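Local coordinates for dihydrodipicolinate synthase (PDB 2EHH), which probably catalyses the condensation of pyruvate with aspartate beta-semialdehyde in lysine biosynthesis, by way of a Schiff base, at residues T146-A151 against V174-E179. Sequence-based numbering, arbitrary orientation.
Sequences TMFKLA and VKRLGE
Arg-176 and Leu-177, on the last turn of helix 167-177, meet Phe-148, Met-147 and Ala-151 of helix 144-153; the two are successive outer helices of a TIM barrel, with strand 157-162 between them in sequence. Arg-176 crosses Phe-148 at about a right angle, and its NH1 comes within 4.1 Å of Phe-148 CD2. Phe-148 CG, anti to the backbone N (chi1 176°), lies equally near this nitrogen. The guanidinium and ring planes are inclined by 36°. A salt bridge from NH2 to Asp-145 in the same neighbouring helix anchors the far end of the arginine. The carbonyl O of Arg-176 lies 3.7 Å from Phe-148 CE1, approaching the ring obliquely. Leu-177 makes its contacts with both methyls, CD1 and CD2. CD1 sits at the ring edge, near its plane, and rests 3.8 Å from Phe-148 CA, where the backbones come closest. CD2 reaches the inner side, touching Met-147 CB and, at 4.0 Å, Ala-151 CB; the methionine runs inward to Ser-160 and Glu-162 of strand 157-162. No hydrogen bond links the two segments. Gly-178 then leaves helical geometry with positive phi (76°), and the chain turns away toward strand 182-185; a last, weak helical bond runs from Gly-178 N to Val-174 O at 3.5 Å.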
loop_
_atom_site.group_PDB
_atom_site.type_symbol
_atom_site.label_atom_id
_atom_site.label_comp_id
_atom_site.label_asym_id
_atom_site.label_seq_id
_atom_site.Cartn_x
_atom_site.Cartn_y
_atom_site.Cartn_z
ATOM N N THR A 146 -8.279 -20.515 3.259
ATOM C CA THR A 146 -7.463 -21.562 2.655
ATOM C C THR A 146 -6.711 -22.347 3.728
ATOM O O THR A 146 -6.668 -23.575 3.683
ATOM C CB THR A 146 -6.458 -20.969 1.643
ATOM O OG1 THR A 146 -7.178 -20.319 0.593
ATOM C CG2 THR A 146 -5.578 -22.066 1.040
ATOM N N MET A 147 -6.129 -21.639 4.693
ATOM C CA MET A 147 -5.401 -22.294 5.774
ATOM C C MET A 147 -6.338 -23.218 6.542
ATOM O O MET A 147 -5.970 -24.332 6.903
ATOM C CB MET A 147 -4.816 -21.259 6.736
ATOM C CG MET A 147 -3.727 -20.388 6.126
ATOM S SD MET A 147 -3.164 -19.104 7.255
ATOM C CE MET A 147 -2.248 -20.076 8.434
ATOM N N PHE A 148 -7.549 -22.739 6.796
ATOM C CA PHE A 148 -8.547 -23.518 7.519
ATOM C C PHE A 148 -8.856 -24.819 6.777
ATOM O O PHE A 148 -8.882 -25.902 7.369
ATOM C CB PHE A 148 -9.826 -22.698 7.667
ATOM C CG PHE A 148 -10.948 -23.439 8.325
ATOM C CD1 PHE A 148 -10.912 -23.717 9.686
ATOM C CD2 PHE A 148 -12.042 -23.864 7.579
ATOM C CE1 PHE A 148 -11.956 -24.409 10.300
ATOM C CE2 PHE A 148 -13.089 -24.556 8.179
ATOM C CZ PHE A 148 -13.046 -24.829 9.544
ATOM N N LYS A 149 -9.097 -24.697 5.477
ATOM C CA LYS A 149 -9.405 -25.844 4.637
ATOM C C LYS A 149 -8.234 -26.823 4.639
ATOM O O LYS A 149 -8.427 -28.037 4.696
ATOM C CB LYS A 149 -9.698 -25.375 3.209
ATOM C CG LYS A 149 -10.150 -26.471 2.248
ATOM C CD LYS A 149 -10.439 -25.890 0.868
ATOM C CE LYS A 149 -10.792 -26.969 -0.147
ATOM N NZ LYS A 149 -12.085 -27.643 0.143
ATOM N N LEU A 150 -7.018 -26.288 4.587
ATOM C CA LEU A 150 -5.816 -27.118 4.580
ATOM C C LEU A 150 -5.575 -27.860 5.888
ATOM O O LEU A 150 -5.290 -29.061 5.886
ATOM C CB LEU A 150 -4.594 -26.261 4.263
ATOM C CG LEU A 150 -4.372 -25.941 2.784
ATOM C CD1 LEU A 150 -3.300 -24.862 2.630
ATOM C CD2 LEU A 150 -3.955 -27.225 2.064
ATOM N N ALA A 151 -5.675 -27.145 7.002
ATOM C CA ALA A 151 -5.447 -27.745 8.310
ATOM C C ALA A 151 -6.536 -28.761 8.647
ATOM O O ALA A 151 -6.300 -29.716 9.392
ATOM C CB ALA A 151 -5.387 -26.660 9.382
ATOM N N VAL A 174 -5.810 -18.053 15.082
ATOM C CA VAL A 174 -5.950 -18.685 16.392
ATOM C C VAL A 174 -7.404 -19.081 16.666
ATOM O O VAL A 174 -7.687 -20.196 17.106
ATOM C CB VAL A 174 -5.463 -17.748 17.517
ATOM C CG1 VAL A 174 -5.826 -18.331 18.885
ATOM C CG2 VAL A 174 -3.952 -17.558 17.407
ATOM N N LYS A 175 -8.324 -18.166 16.383
ATOM C CA LYS A 175 -9.739 -18.415 16.617
ATOM C C LYS A 175 -10.345 -19.482 15.712
ATOM O O LYS A 175 -11.041 -20.378 16.182
ATOM C CB LYS A 175 -10.534 -17.113 16.466
ATOM C CG LYS A 175 -12.035 -17.275 16.692
ATOM C CD LYS A 175 -12.762 -15.948 16.574
ATOM C CE LYS A 175 -14.259 -16.120 16.774
ATOM N NZ LYS A 175 -14.576 -16.697 18.107
ATOM N N ARG A 176 -10.075 -19.394 14.415
ATOM C CA ARG A 176 -10.641 -20.347 13.469
ATOM C C ARG A 176 -9.985 -21.722 13.365
ATOM O O ARG A 176 -10.693 -22.725 13.288
ATOM C CB ARG A 176 -10.707 -19.719 12.074
ATOM C CG ARG A 176 -11.618 -18.510 11.984
ATOM C CD ARG A 176 -11.669 -17.996 10.565
ATOM N NE ARG A 176 -12.211 -19.007 9.664
ATOM C CZ ARG A 176 -12.229 -18.893 8.341
ATOM N NH1 ARG A 176 -12.743 -19.867 7.602
ATOM N NH2 ARG A 176 -11.729 -17.805 7.761
ATOM N N LEU A 177 -8.656 -21.790 13.359
ATOM C CA LEU A 177 -7.989 -23.091 13.221
ATOM C C LEU A 177 -7.946 -23.915 14.497
ATOM O O LEU A 177 -7.697 -25.118 14.462
ATOM C CB LEU A 177 -6.573 -22.933 12.652
ATOM C CG LEU A 177 -6.545 -22.870 11.118
ATOM C CD1 LEU A 177 -7.327 -21.645 10.644
ATOM C CD2 LEU A 177 -5.106 -22.826 10.613
ATOM N N GLY A 178 -8.186 -23.276 15.628
ATOM C CA GLY A 178 -8.196 -24.025 16.865
ATOM C C GLY A 178 -6.876 -24.462 17.464
ATOM O O GLY A 178 -5.813 -24.374 16.852
ATOM N N GLU A 179 -6.986 -24.982 18.683
ATOM C CA GLU A 179 -5.860 -25.428 19.506
ATOM C C GLU A 179 -4.853 -26.446 18.977
ATOM O O GLU A 179 -3.710 -26.448 19.433
ATOM C CB GLU A 179 -6.409 -25.920 20.845
ATOM C CG GLU A 179 -7.312 -24.864 21.493
ATOM C CD GLU A 179 -7.998 -25.327 22.772
ATOM O OE1 GLU A 179 -8.058 -26.550 23.021
ATOM O OE2 GLU A 179 -8.499 -24.462 23.526
#